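Local structure of ornithine cyclodeaminase (3C2Q) at residues B[22-27]-B[77-81]; B[32-37]-B[83-89]; B[119-123]-B[275-279]; B[154-158]-B[331-335]. The protein converts L-ornithine to L-proline with release of ammonia, using NAD(+) as cofactor. One frame throughout, in Å; residues are numbered along the deposited sequence.

Contact 1: residues B[22-27]-B[77-81]; sequences LPDGFY and VLIGH. With IMD (imidazole), chain G.
Y27 packs its CB and most of its ring against L78, G80 and H81. G80 O lies 3.5 Å from Y27 CB; this buried carbonyl oxygen has no hydrogen-bond partner anywhere in the model. CG stands anti to the backbone N (chi1 178°), which sends the ring alongside L78, both side chains running the same way, with Y27 CD2 resting 3.6 Å from L78 CD2. Across the ring, CD1 and CE1 meet H81 in a T-shaped stack: the tyrosine offers its edge to the imidazole face, ring centroids of Y27 and H81 5.2 Å apart and planes at 82°. At the tip, Y27 OH accepts a 2.8 Å hydrogen bond from N1 of a bound imidazole molecule, probably left from crystallisation. With an alanine here, L78 and the face of H81 would probably lose their aromatic partner, and the H81 ring would be freer to turn. The backbone that carries this residue comes out of a type II beta turn, P23 to F26, with G25 at positive phi, and then makes a single beta bridge, F26 with I79, beside strand 76-79 of the mixed sheet. Y27 N reaches L78 O at 3.0 Å and almost straight (176°), while G80 N bonds G25 O at 2.8 Å. A water donates to both Y27 O and L78 O. Under the turn, I79 CD1 packs 3.8 Å from P23 CG and also touches F26 CB. The F26 ring itself takes L22 CD1 over one face and stacks with Y206 of a second subunit.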
loop_
_atom_site.group_PDB
_atom_site.type_symbol
_atom_site.label_atom_id
_atom_site.label_comp_id
_atom_site.label_asym_id
_atom_site.label_seq_id
_atom_site.Cartn_x
_atom_site.Cartn_y
_atom_site.Cartn_z
ATOM N N LEU B 22 -23.461 0.223 32.437
ATOM C CA LEU B 22 -23.630 -1.194 32.591
ATOM C C LEU B 22 -23.004 -1.684 33.872
ATOM O O LEU B 22 -22.012 -1.129 34.303
ATOM C CB LEU B 22 -22.963 -1.890 31.401
ATOM C CG LEU B 22 -23.318 -1.305 30.038
ATOM C CD1 LEU B 22 -22.469 -1.980 28.976
ATOM C CD2 LEU B 22 -24.787 -1.521 29.764
ATOM N N PRO B 23 -23.593 -2.728 34.497
ATOM C CA PRO B 23 -23.011 -3.336 35.691
ATOM C C PRO B 23 -21.664 -3.968 35.397
ATOM O O PRO B 23 -21.453 -4.462 34.276
ATOM C CB PRO B 23 -24.000 -4.447 36.073
ATOM C CG PRO B 23 -25.137 -4.348 35.162
ATOM C CD PRO B 23 -24.868 -3.345 34.093
ATOM N N ASP B 24 -20.784 -3.997 36.400
ATOM C CA ASP B 24 -19.498 -4.634 36.246
ATOM C C ASP B 24 -19.630 -6.078 35.794
ATOM O O ASP B 24 -20.588 -6.770 36.170
ATOM C CB ASP B 24 -18.667 -4.596 37.528
ATOM C CG ASP B 24 -17.323 -5.273 37.337
ATOM O OD1 ASP B 24 -16.625 -4.962 36.329
ATOM O OD2 ASP B 24 -16.973 -6.147 38.161
ATOM N N GLY B 25 -18.670 -6.516 34.977
ATOM C CA GLY B 25 -18.648 -7.878 34.474
ATOM C C GLY B 25 -19.587 -8.109 33.308
ATOM O O GLY B 25 -19.681 -9.217 32.825
ATOM N N PHE B 26 -20.265 -7.070 32.826
ATOM C CA PHE B 26 -21.134 -7.230 31.651
ATOM C C PHE B 26 -20.428 -7.906 30.472
ATOM O O PHE B 26 -19.236 -7.669 30.230
ATOM C CB PHE B 26 -21.734 -5.896 31.210
ATOM C CG PHE B 26 -20.753 -4.961 30.527
ATOM C CD1 PHE B 26 -20.575 -5.009 29.145
ATOM C CD2 PHE B 26 -20.052 -4.015 31.261
ATOM C CE1 PHE B 26 -19.685 -4.143 28.514
ATOM C CE2 PHE B 26 -19.169 -3.131 30.648
ATOM C CZ PHE B 26 -18.987 -3.200 29.256
ATOM N N TYR B 27 -21.168 -8.759 29.779
ATOM C CA TYR B 27 -20.694 -9.468 28.604
ATOM C C TYR B 27 -20.724 -8.504 27.404
ATOM O O TYR B 27 -21.726 -7.779 27.171
ATOM C CB TYR B 27 -21.564 -10.703 28.334
ATOM C CG TYR B 27 -21.188 -11.501 27.079
ATOM C CD1 TYR B 27 -20.091 -12.361 27.075
ATOM C CD2 TYR B 27 -21.940 -11.393 25.915
ATOM C CE1 TYR B 27 -19.748 -13.093 25.937
ATOM C CE2 TYR B 27 -21.616 -12.124 24.772
ATOM C CZ TYR B 27 -20.524 -12.961 24.790
ATOM O OH TYR B 27 -20.247 -13.682 23.665
ATOM N N VAL B 77 -29.044 -6.910 32.074
ATOM C CA VAL B 77 -27.848 -7.061 31.233
ATOM C C VAL B 77 -27.164 -8.370 31.623
ATOM O O VAL B 77 -27.000 -8.699 32.816
ATOM C CB VAL B 77 -26.882 -5.852 31.427
ATOM C CG1 VAL B 77 -25.543 -6.071 30.665
ATOM C CG2 VAL B 77 -27.564 -4.551 30.987
ATOM N N LEU B 78 -26.819 -9.140 30.601
ATOM C CA LEU B 78 -26.050 -10.352 30.759
ATOM C C LEU B 78 -24.679 -10.020 31.335
ATOM O O LEU B 78 -23.951 -9.165 30.774
ATOM C CB LEU B 78 -25.916 -11.051 29.395
ATOM C CG LEU B 78 -24.956 -12.256 29.324
ATOM C CD1 LEU B 78 -25.579 -13.462 29.994
ATOM C CD2 LEU B 78 -24.649 -12.599 27.875
ATOM N N ILE B 79 -24.337 -10.699 32.443
ATOM C CA ILE B 79 -23.077 -10.541 33.144
ATOM C C ILE B 79 -22.280 -11.822 33.054
ATOM O O ILE B 79 -22.839 -12.923 33.178
ATOM C CB ILE B 79 -23.283 -10.212 34.657
ATOM C CG1 ILE B 79 -24.123 -8.954 34.845
ATOM C CG2 ILE B 79 -21.947 -10.077 35.379
ATOM C CD1 ILE B 79 -23.668 -7.718 34.096
ATOM N N GLY B 80 -20.972 -11.667 32.829
ATOM C CA GLY B 80 -20.043 -12.803 32.689
ATOM C C GLY B 80 -20.288 -13.715 31.498
ATOM O O GLY B 80 -21.003 -13.358 30.547
ATOM N N HIS B 81 -19.736 -14.923 31.570
ATOM C CA HIS B 81 -19.755 -15.835 30.422
ATOM C C HIS B 81 -20.511 -17.153 30.614
ATOM O O HIS B 81 -20.540 -17.987 29.692
ATOM C CB HIS B 81 -18.325 -16.101 29.926
ATOM C CG HIS B 81 -17.637 -14.885 29.371
ATOM N ND1 HIS B 81 -17.253 -13.823 30.160
ATOM C CD2 HIS B 81 -17.244 -14.581 28.112
ATOM C CE1 HIS B 81 -16.664 -12.907 29.407
ATOM N NE2 HIS B 81 -16.652 -13.341 28.159
HETATM N N1 IMD G . -17.796 -14.909 23.923
HETATM C C2 IMD G . -16.864 -13.943 23.703
HETATM N N3 IMD G . -15.628 -14.502 23.865
HETATM C C4 IMD G . -15.795 -15.793 24.242
HETATM C C5 IMD G . -17.155 -16.047 24.278
HETATM O O HOH W 1 -24.248 -8.162 28.114
#

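Contact 2: residues B[32-37]-B[83-89]; sequences HPTHVK and GIRVMPP
H35 and R85 form the close-knit middle of this strand pair. Their backbones make a hydrogen-bonded antiparallel pair, H35 N to R85 O at 2.8 Å, and their side chains meet again on the same side of the sheet. H35 ND1 accepts from two nitrogens of one guanidinium: R85 NH2 at 2.8 Å, near the imidazole plane, and R85 NE at 3.2 Å, tilted from it and more bent (138°). A bend at chi3 (75°) swings the R85 guanidinium back to the ring edge, the two planes 72° apart. R85 also makes a cation-pi contact with W42 of strand 41-46, on the far side of strand 34-38. Selenomethionine M87 closes one ring face, its CE 3.4 Å from the H35 centroid in a CH-pi contact. Held this way, the imidazole has little freedom to rotate; with ND1 accepting, any proton is likely to sit on NE2.

The other face is looser where V36 CG1 and I84 CG2 are 4.2 Å apart and T34 runs beside V86 without close contact. At the exposed end P88 still packs snugly, its CB 3.7 Å over the centre of the H32 ring, whose ND1 is hydrogen-bonded to S295; L98 of a third subunit packs on P88. The whole is an antiparallel strand pair at the edge of the mixed sheet, strand 84-86 being outermost within this chain.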
loop_
_atom_site.group_PDB
_atom_site.type_symbol
_atom_site.label_atom_id
_atom_site.label_comp_id
_atom_site.label_asym_id
_atom_site.label_seq_id
_atom_site.Cartn_x
_atom_site.Cartn_y
_atom_site.Cartn_z
ATOM N N HIS B 32 -21.105 -12.989 16.431
ATOM C CA HIS B 32 -21.756 -14.273 16.154
ATOM C C HIS B 32 -23.135 -14.428 16.820
ATOM O O HIS B 32 -23.375 -13.856 17.881
ATOM C CB HIS B 32 -20.863 -15.422 16.617
ATOM C CG HIS B 32 -19.438 -15.323 16.151
ATOM N ND1 HIS B 32 -19.090 -15.269 14.817
ATOM C CD2 HIS B 32 -18.277 -15.313 16.843
ATOM C CE1 HIS B 32 -17.772 -15.208 14.711
ATOM N NE2 HIS B 32 -17.255 -15.215 15.930
ATOM N N PRO B 33 -24.030 -15.239 16.209
ATOM C CA PRO B 33 -25.302 -15.559 16.874
ATOM C C PRO B 33 -25.042 -16.128 18.251
ATOM O O PRO B 33 -24.151 -16.962 18.447
ATOM C CB PRO B 33 -25.975 -16.611 15.964
ATOM C CG PRO B 33 -25.057 -16.825 14.790
ATOM C CD PRO B 33 -23.899 -15.855 14.876
ATOM N N THR B 34 -25.781 -15.632 19.227
ATOM C CA THR B 34 -25.534 -16.029 20.625
ATOM C C THR B 34 -26.875 -16.472 21.243
ATOM O O THR B 34 -27.920 -15.889 20.920
ATOM C CB THR B 34 -24.921 -14.845 21.416
ATOM O OG1 THR B 34 -23.681 -14.455 20.790
ATOM C CG2 THR B 34 -24.679 -15.204 22.927
ATOM N N HIS B 35 -26.841 -17.502 22.095
ATOM C CA HIS B 35 -28.035 -17.893 22.855
ATOM C C HIS B 35 -27.741 -17.722 24.331
ATOM O O HIS B 35 -26.581 -17.836 24.747
ATOM C CB HIS B 35 -28.446 -19.339 22.561
ATOM C CG HIS B 35 -28.769 -19.604 21.122
ATOM N ND1 HIS B 35 -28.872 -20.875 20.611
ATOM C CD2 HIS B 35 -28.991 -18.768 20.080
ATOM C CE1 HIS B 35 -29.157 -20.817 19.321
ATOM N NE2 HIS B 35 -29.225 -19.548 18.972
ATOM N N VAL B 36 -28.774 -17.398 25.112
ATOM C CA VAL B 36 -28.622 -17.251 26.564
ATOM C C VAL B 36 -29.592 -18.182 27.333
ATOM O O VAL B 36 -30.734 -18.357 26.941
ATOM C CB VAL B 36 -28.838 -15.799 27.031
ATOM C CG1 VAL B 36 -27.625 -14.925 26.650
ATOM C CG2 VAL B 36 -30.157 -15.214 26.453
ATOM N N LYS B 37 -29.120 -18.777 28.418
ATOM C CA LYS B 37 -29.969 -19.691 29.182
ATOM C C LYS B 37 -30.683 -18.914 30.272
ATOM O O LYS B 37 -30.056 -18.331 31.166
ATOM C CB LYS B 37 -29.160 -20.837 29.777
ATOM C CG LYS B 37 -30.038 -22.004 30.248
ATOM C CD LYS B 37 -29.217 -23.192 30.640
ATOM C CE LYS B 37 -30.089 -24.293 31.236
ATOM N NZ LYS B 37 -29.337 -25.585 31.229
ATOM N N GLY B 83 -23.860 -19.616 31.036
ATOM C CA GLY B 83 -25.198 -19.690 30.450
ATOM C C GLY B 83 -25.278 -19.017 29.093
ATOM O O GLY B 83 -26.329 -18.483 28.715
ATOM N N ILE B 84 -24.154 -19.022 28.364
ATOM C CA ILE B 84 -24.170 -18.515 26.978
ATOM C C ILE B 84 -23.594 -19.535 26.010
ATOM O O ILE B 84 -22.721 -20.325 26.373
ATOM C CB ILE B 84 -23.454 -17.136 26.818
ATOM C CG1 ILE B 84 -21.947 -17.296 26.768
ATOM C CG2 ILE B 84 -23.803 -16.174 27.960
ATOM C CD1 ILE B 84 -21.236 -16.126 26.087
ATOM N N ARG B 85 -24.107 -19.500 24.783
ATOM C CA ARG B 85 -23.681 -20.375 23.698
ATOM C C ARG B 85 -23.486 -19.501 22.442
ATOM O O ARG B 85 -24.433 -18.864 21.972
ATOM C CB ARG B 85 -24.781 -21.403 23.493
ATOM C CG ARG B 85 -24.592 -22.428 22.422
ATOM C CD ARG B 85 -25.708 -23.511 22.575
ATOM N NE ARG B 85 -27.046 -23.093 22.129
ATOM C CZ ARG B 85 -28.170 -23.782 22.367
ATOM N NH1 ARG B 85 -28.126 -24.917 23.053
ATOM N NH2 ARG B 85 -29.341 -23.352 21.927
ATOM N N VAL B 86 -22.252 -19.446 21.934
ATOM C CA VAL B 86 -21.913 -18.568 20.801
ATOM C C VAL B 86 -21.623 -19.472 19.609
ATOM O O VAL B 86 -20.849 -20.417 19.739
ATOM C CB VAL B 86 -20.660 -17.696 21.101
ATOM C CG1 VAL B 86 -20.364 -16.723 19.921
ATOM C CG2 VAL B 86 -20.813 -16.895 22.439
HETATM N N MSE B 87 -22.235 -19.187 18.466
HETATM C CA MSE B 87 -22.133 -20.038 17.263
HETATM C C MSE B 87 -21.349 -19.355 16.145
HETATM O O MSE B 87 -21.939 -18.687 15.316
HETATM C CB MSE B 87 -23.527 -20.332 16.715
HETATM C CG MSE B 87 -24.060 -21.706 17.041
HETATM SE SE MSE B 87 -24.722 -21.757 18.882
HETATM C CE MSE B 87 -25.790 -20.096 18.903
ATOM N N PRO B 88 -20.018 -19.502 16.132
ATOM C CA PRO B 88 -19.257 -18.843 15.062
ATOM C C PRO B 88 -19.441 -19.622 13.754
ATOM O O PRO B 88 -20.097 -20.678 13.772
ATOM C CB PRO B 88 -17.816 -18.903 15.570
ATOM C CG PRO B 88 -17.777 -20.066 16.495
ATOM C CD PRO B 88 -19.154 -20.256 17.057
ATOM N N PRO B 89 -18.938 -19.091 12.615
ATOM C CA PRO B 89 -19.023 -19.878 11.370
ATOM C C PRO B 89 -18.377 -21.260 11.490
ATOM O O PRO B 89 -17.383 -21.430 12.218
ATOM C CB PRO B 89 -18.243 -19.027 10.363
ATOM C CG PRO B 89 -18.397 -17.614 10.870
ATOM C CD PRO B 89 -18.327 -17.763 12.382
#

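Contact 3: residues B[119-123]-B[275-279]; sequences IAKEM and KMVIM
Helix 119-123 passes strand 276-279 at an axis distance of 11.1 Å, the two N-to-C directions 139° apart, so that I119, E122 and M123 look down on M276 and I278. No hydrogen bond crosses; side chains fill the whole distance. Selenomethionine M276 does the most reaching. With both chi1 (179°) and chi2 extended, it stands straight up from the strand, then bends at chi3 (-136°) to put its methyl under the helix. There M276 CE lies 4.0 Å from E122 OE1 and 4.4 Å from I119 CG2. That glutamate oxygen has its real partner outside the pair: E122 OE1 makes a salt bridge with K298 on the adjacent strand, so the methyl merely lies beside an already engaged carboxylate.

This is the helix-on-sheet layer of a Rossmann fold. Strand 276-280 runs parallel to 138-142 on one side and 298-303 on the other, and the long helix 112-133 leads into 138-142 after crossing this face. One turn along from I119, selenomethionine M123 comes in at about a right angle to both strand residues. Its CG rests on selenium, M123 CG to M276 SE being 4.0 Å, while its own selenium meets a branch end, M123 SE to I278 CD1 at 3.8 Å. The same I278 CD1 is looser against I119 CG2, at 4.4 Å. I140 of the neighbouring strand packs beside I278, and the side chain of I278 is about 8 Å from that of V327, a probable NAD(+)-binding residue by analogy with relatives.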
loop_
_atom_site.group_PDB
_atom_site.type_symbol
_atom_site.label_atom_id
_atom_site.label_comp_id
_atom_site.label_asym_id
_atom_site.label_seq_id
_atom_site.Cartn_x
_atom_site.Cartn_y
_atom_site.Cartn_z
ATOM N N ILE B 119 -18.148 -15.021 -7.208
ATOM C CA ILE B 119 -19.026 -13.950 -6.679
ATOM C C ILE B 119 -20.272 -13.784 -7.539
ATOM O O ILE B 119 -21.390 -13.632 -7.004
ATOM C CB ILE B 119 -18.279 -12.570 -6.541
ATOM C CG1 ILE B 119 -17.215 -12.643 -5.427
ATOM C CG2 ILE B 119 -19.258 -11.418 -6.326
ATOM C CD1 ILE B 119 -16.122 -11.575 -5.585
ATOM N N ALA B 120 -20.090 -13.809 -8.856
ATOM C CA ALA B 120 -21.236 -13.645 -9.766
ATOM C C ALA B 120 -22.249 -14.823 -9.625
ATOM O O ALA B 120 -23.456 -14.601 -9.610
ATOM C CB ALA B 120 -20.759 -13.525 -11.206
ATOM N N LYS B 121 -21.741 -16.046 -9.491
ATOM C CA LYS B 121 -22.616 -17.214 -9.290
ATOM C C LYS B 121 -23.429 -17.063 -7.993
ATOM O O LYS B 121 -24.654 -17.311 -7.972
ATOM C CB LYS B 121 -21.822 -18.508 -9.234
ATOM C CG LYS B 121 -22.724 -19.765 -9.047
ATOM C CD LYS B 121 -23.357 -20.173 -10.389
ATOM C CE LYS B 121 -24.824 -20.638 -10.247
ATOM N NZ LYS B 121 -25.565 -20.455 -11.555
ATOM N N GLU B 122 -22.751 -16.678 -6.909
ATOM C CA GLU B 122 -23.446 -16.447 -5.660
ATOM C C GLU B 122 -24.481 -15.314 -5.728
ATOM O O GLU B 122 -25.597 -15.465 -5.205
ATOM C CB GLU B 122 -22.463 -16.250 -4.508
ATOM C CG GLU B 122 -23.041 -16.745 -3.201
ATOM C CD GLU B 122 -22.052 -16.724 -2.046
ATOM O OE1 GLU B 122 -20.812 -16.609 -2.298
ATOM O OE2 GLU B 122 -22.531 -16.829 -0.880
HETATM N N MSE B 123 -24.148 -14.193 -6.370
HETATM C CA MSE B 123 -25.105 -13.099 -6.513
HETATM C C MSE B 123 -26.346 -13.555 -7.329
HETATM O O MSE B 123 -27.474 -13.169 -7.043
HETATM C CB MSE B 123 -24.470 -11.902 -7.219
HETATM C CG MSE B 123 -23.366 -11.204 -6.402
HETATM SE SE MSE B 123 -22.588 -9.789 -7.503
HETATM C CE MSE B 123 -24.081 -8.560 -7.724
ATOM N N LYS B 275 -28.575 -11.411 2.773
ATOM C CA LYS B 275 -27.783 -12.642 2.601
ATOM C C LYS B 275 -26.299 -12.374 2.263
ATOM O O LYS B 275 -25.441 -13.206 2.529
ATOM C CB LYS B 275 -28.383 -13.511 1.497
ATOM C CG LYS B 275 -29.741 -14.123 1.867
ATOM C CD LYS B 275 -29.588 -15.237 2.873
ATOM C CE LYS B 275 -29.569 -16.594 2.160
ATOM N NZ LYS B 275 -30.948 -17.226 2.075
HETATM N N MSE B 276 -26.024 -11.220 1.672
HETATM C CA MSE B 276 -24.657 -10.861 1.255
HETATM C C MSE B 276 -24.458 -9.357 1.294
HETATM O O MSE B 276 -25.367 -8.588 0.956
HETATM C CB MSE B 276 -24.367 -11.371 -0.159
HETATM C CG MSE B 276 -22.954 -11.024 -0.707
HETATM SE SE MSE B 276 -22.783 -11.832 -2.523
HETATM C CE MSE B 276 -21.004 -12.603 -2.445
ATOM N N VAL B 277 -23.256 -8.935 1.686
ATOM C CA VAL B 277 -22.915 -7.519 1.662
ATOM C C VAL B 277 -21.614 -7.395 0.880
ATOM O O VAL B 277 -20.658 -8.111 1.167
ATOM C CB VAL B 277 -22.726 -6.935 3.053
ATOM C CG1 VAL B 277 -22.213 -5.453 2.930
ATOM C CG2 VAL B 277 -24.058 -6.996 3.851
ATOM N N ILE B 278 -21.618 -6.576 -0.162
ATOM C CA ILE B 278 -20.415 -6.347 -0.956
ATOM C C ILE B 278 -19.944 -4.913 -0.713
ATOM O O ILE B 278 -20.691 -3.960 -0.950
ATOM C CB ILE B 278 -20.641 -6.547 -2.464
ATOM C CG1 ILE B 278 -21.153 -7.961 -2.742
ATOM C CG2 ILE B 278 -19.302 -6.292 -3.220
ATOM C CD1 ILE B 278 -21.512 -8.258 -4.193
HETATM N N MSE B 279 -18.717 -4.772 -0.222
HETATM C CA MSE B 279 -18.179 -3.468 0.157
HETATM C C MSE B 279 -17.203 -3.064 -0.925
HETATM O O MSE B 279 -16.310 -3.857 -1.245
HETATM C CB MSE B 279 -17.426 -3.574 1.483
HETATM C CG MSE B 279 -18.324 -3.996 2.635
HETATM SE SE MSE B 279 -17.205 -4.864 4.004
HETATM C CE MSE B 279 -18.696 -5.025 5.315
#

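Contact 4: residues B[154-158]-B[331-335]; sequences ALAKM and LVLLL
L331 O is the crossroads of this helix pair. It accepts the helical bond from L335 N at 3.0 Å, and two carbons of the facing helix press on it as well: A154 CB and M158 CE, each 3.4 Å from L331 O. Alanine is small enough to let the backbones come near here, and the CA atoms of A154 and V332 stand 5.6 Å apart. One turn further on, selenomethionine M158 reaches across, CG beside the backbone N and the chain extended beyond it (chi2 168°, chi3 -163°), and lodges its methyl among three leucines; M158 CE is 4.0 Å from L331 CD2 and 3.9 Å from L334 CG, and it also touches L335 CB.

Segments 154-158 and 331-335 run in roughly the same direction, their axes 36° apart, as neighbours in the helical layer over the parallel Rossmann sheet. Helix 152-160 belongs to the beta-alpha-beta crossover from strand 138-142 to 166-170, whereas helix 327-342 follows the outermost strand 321-324 and opens at V327, which probably binds NAD(+). On the more open side, L335 spreads its two methyls against the other helix: L335 CD1 meets K157 CG at 3.7 Å and CD2 lies over A154 CA. K157 contributes just its aliphatic part, bent so that NZ pairs with E160. An alanine in place of L335 would lack CG and both methyls and is likely to open a gap beside A154 and to leave K157 CB and CG without this apolar neighbour. Beyond L334, helix 112-133 packs through I116 and A120, and E113 of a fourth subunit touches V332.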
loop_
_atom_site.group_PDB
_atom_site.type_symbol
_atom_site.label_atom_id
_atom_site.label_comp_id
_atom_site.label_asym_id
_atom_site.label_seq_id
_atom_site.Cartn_x
_atom_site.Cartn_y
_atom_site.Cartn_z
ATOM N N ALA B 154 -21.631 0.182 -14.411
ATOM C CA ALA B 154 -21.766 -1.236 -14.110
ATOM C C ALA B 154 -22.614 -1.458 -12.871
ATOM O O ALA B 154 -23.525 -2.306 -12.880
ATOM C CB ALA B 154 -20.373 -1.905 -13.956
ATOM N N LEU B 155 -22.366 -0.665 -11.824
ATOM C CA LEU B 155 -23.141 -0.799 -10.591
ATOM C C LEU B 155 -24.589 -0.386 -10.818
ATOM O O LEU B 155 -25.504 -1.055 -10.329
ATOM C CB LEU B 155 -22.539 0.020 -9.451
ATOM C CG LEU B 155 -23.299 -0.038 -8.123
ATOM C CD1 LEU B 155 -23.547 -1.489 -7.704
ATOM C CD2 LEU B 155 -22.526 0.735 -7.048
ATOM N N ALA B 156 -24.802 0.691 -11.569
ATOM C CA ALA B 156 -26.189 1.135 -11.864
ATOM C C ALA B 156 -26.982 0.042 -12.596
ATOM O O ALA B 156 -28.154 -0.203 -12.310
ATOM C CB ALA B 156 -26.169 2.423 -12.687
ATOM N N LYS B 157 -26.333 -0.612 -13.545
ATOM C CA LYS B 157 -26.917 -1.762 -14.223
ATOM C C LYS B 157 -27.300 -2.937 -13.304
ATOM O O LYS B 157 -28.373 -3.556 -13.480
ATOM C CB LYS B 157 -26.015 -2.202 -15.382
ATOM C CG LYS B 157 -26.597 -3.328 -16.251
ATOM C CD LYS B 157 -27.892 -2.934 -16.918
ATOM C CE LYS B 157 -27.648 -1.923 -18.013
ATOM N NZ LYS B 157 -28.867 -1.798 -18.890
HETATM N N MSE B 158 -26.461 -3.251 -12.315
HETATM C CA MSE B 158 -26.801 -4.290 -11.341
HETATM C C MSE B 158 -28.052 -3.915 -10.557
HETATM O O MSE B 158 -28.881 -4.781 -10.285
HETATM C CB MSE B 158 -25.627 -4.593 -10.384
HETATM C CG MSE B 158 -24.421 -5.148 -11.111
HETATM SE SE MSE B 158 -22.830 -5.142 -9.901
HETATM C CE MSE B 158 -21.463 -5.339 -11.300
ATOM N N LEU B 331 -15.846 -4.141 -11.276
ATOM C CA LEU B 331 -17.292 -3.965 -11.527
ATOM C C LEU B 331 -17.661 -4.211 -12.984
ATOM O O LEU B 331 -18.708 -4.799 -13.259
ATOM C CB LEU B 331 -17.817 -2.590 -11.051
ATOM C CG LEU B 331 -17.868 -2.432 -9.513
ATOM C CD1 LEU B 331 -18.100 -0.974 -9.132
ATOM C CD2 LEU B 331 -18.929 -3.338 -8.876
ATOM N N VAL B 332 -16.805 -3.789 -13.900
ATOM C CA VAL B 332 -17.068 -3.977 -15.369
ATOM C C VAL B 332 -17.062 -5.462 -15.717
ATOM O O VAL B 332 -17.994 -5.985 -16.381
ATOM C CB VAL B 332 -16.065 -3.140 -16.230
ATOM C CG1 VAL B 332 -16.211 -3.475 -17.730
ATOM C CG2 VAL B 332 -16.330 -1.616 -16.009
ATOM N N LEU B 333 -16.048 -6.167 -15.219
ATOM C CA LEU B 333 -15.959 -7.614 -15.417
ATOM C C LEU B 333 -17.063 -8.404 -14.707
ATOM O O LEU B 333 -17.599 -9.386 -15.272
ATOM C CB LEU B 333 -14.575 -8.121 -14.974
ATOM C CG LEU B 333 -13.395 -7.661 -15.827
ATOM C CD1 LEU B 333 -12.053 -8.138 -15.211
ATOM C CD2 LEU B 333 -13.560 -8.143 -17.309
ATOM N N LEU B 334 -17.381 -8.014 -13.469
ATOM C CA LEU B 334 -18.460 -8.652 -12.728
ATOM C C LEU B 334 -19.797 -8.569 -13.496
ATOM O O LEU B 334 -20.490 -9.570 -13.637
ATOM C CB LEU B 334 -18.615 -8.030 -11.344
ATOM C CG LEU B 334 -19.616 -8.661 -10.363
ATOM C CD1 LEU B 334 -19.427 -10.177 -10.251
ATOM C CD2 LEU B 334 -19.517 -7.914 -8.994
ATOM N N LEU B 335 -20.146 -7.377 -13.960
ATOM C CA LEU B 335 -21.364 -7.206 -14.753
ATOM C C LEU B 335 -21.385 -8.154 -15.985
ATOM O O LEU B 335 -22.403 -8.815 -16.257
ATOM C CB LEU B 335 -21.520 -5.750 -15.183
ATOM C CG LEU B 335 -22.772 -5.471 -16.055
ATOM C CD1 LEU B 335 -24.055 -5.806 -15.294
ATOM C CD2 LEU B 335 -22.773 -4.048 -16.578
#

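The contacts fall into two groups, one in each part of the chain. Contacts 1 and 2, with centres 15 Å apart, both reach the mixed sheet of the N-terminal part; their segments alternate along the chain, and Y27 and L78 pack directly on I84. Contacts 3 and 4 come later, alternate in the same way and lie 13 Å apart in the Rossmann domain, joined where A120 and M123 of helix 112-133 meet L334. Between the groups the chain runs from strand 84-86 into that helix, and the centres of contacts 2 and 3 are 26 Å apart. Only the later pair approaches the probable NAD(+) site. Contacts 1, 2 and 4 also meet neighbouring subunits; contact 3 does not.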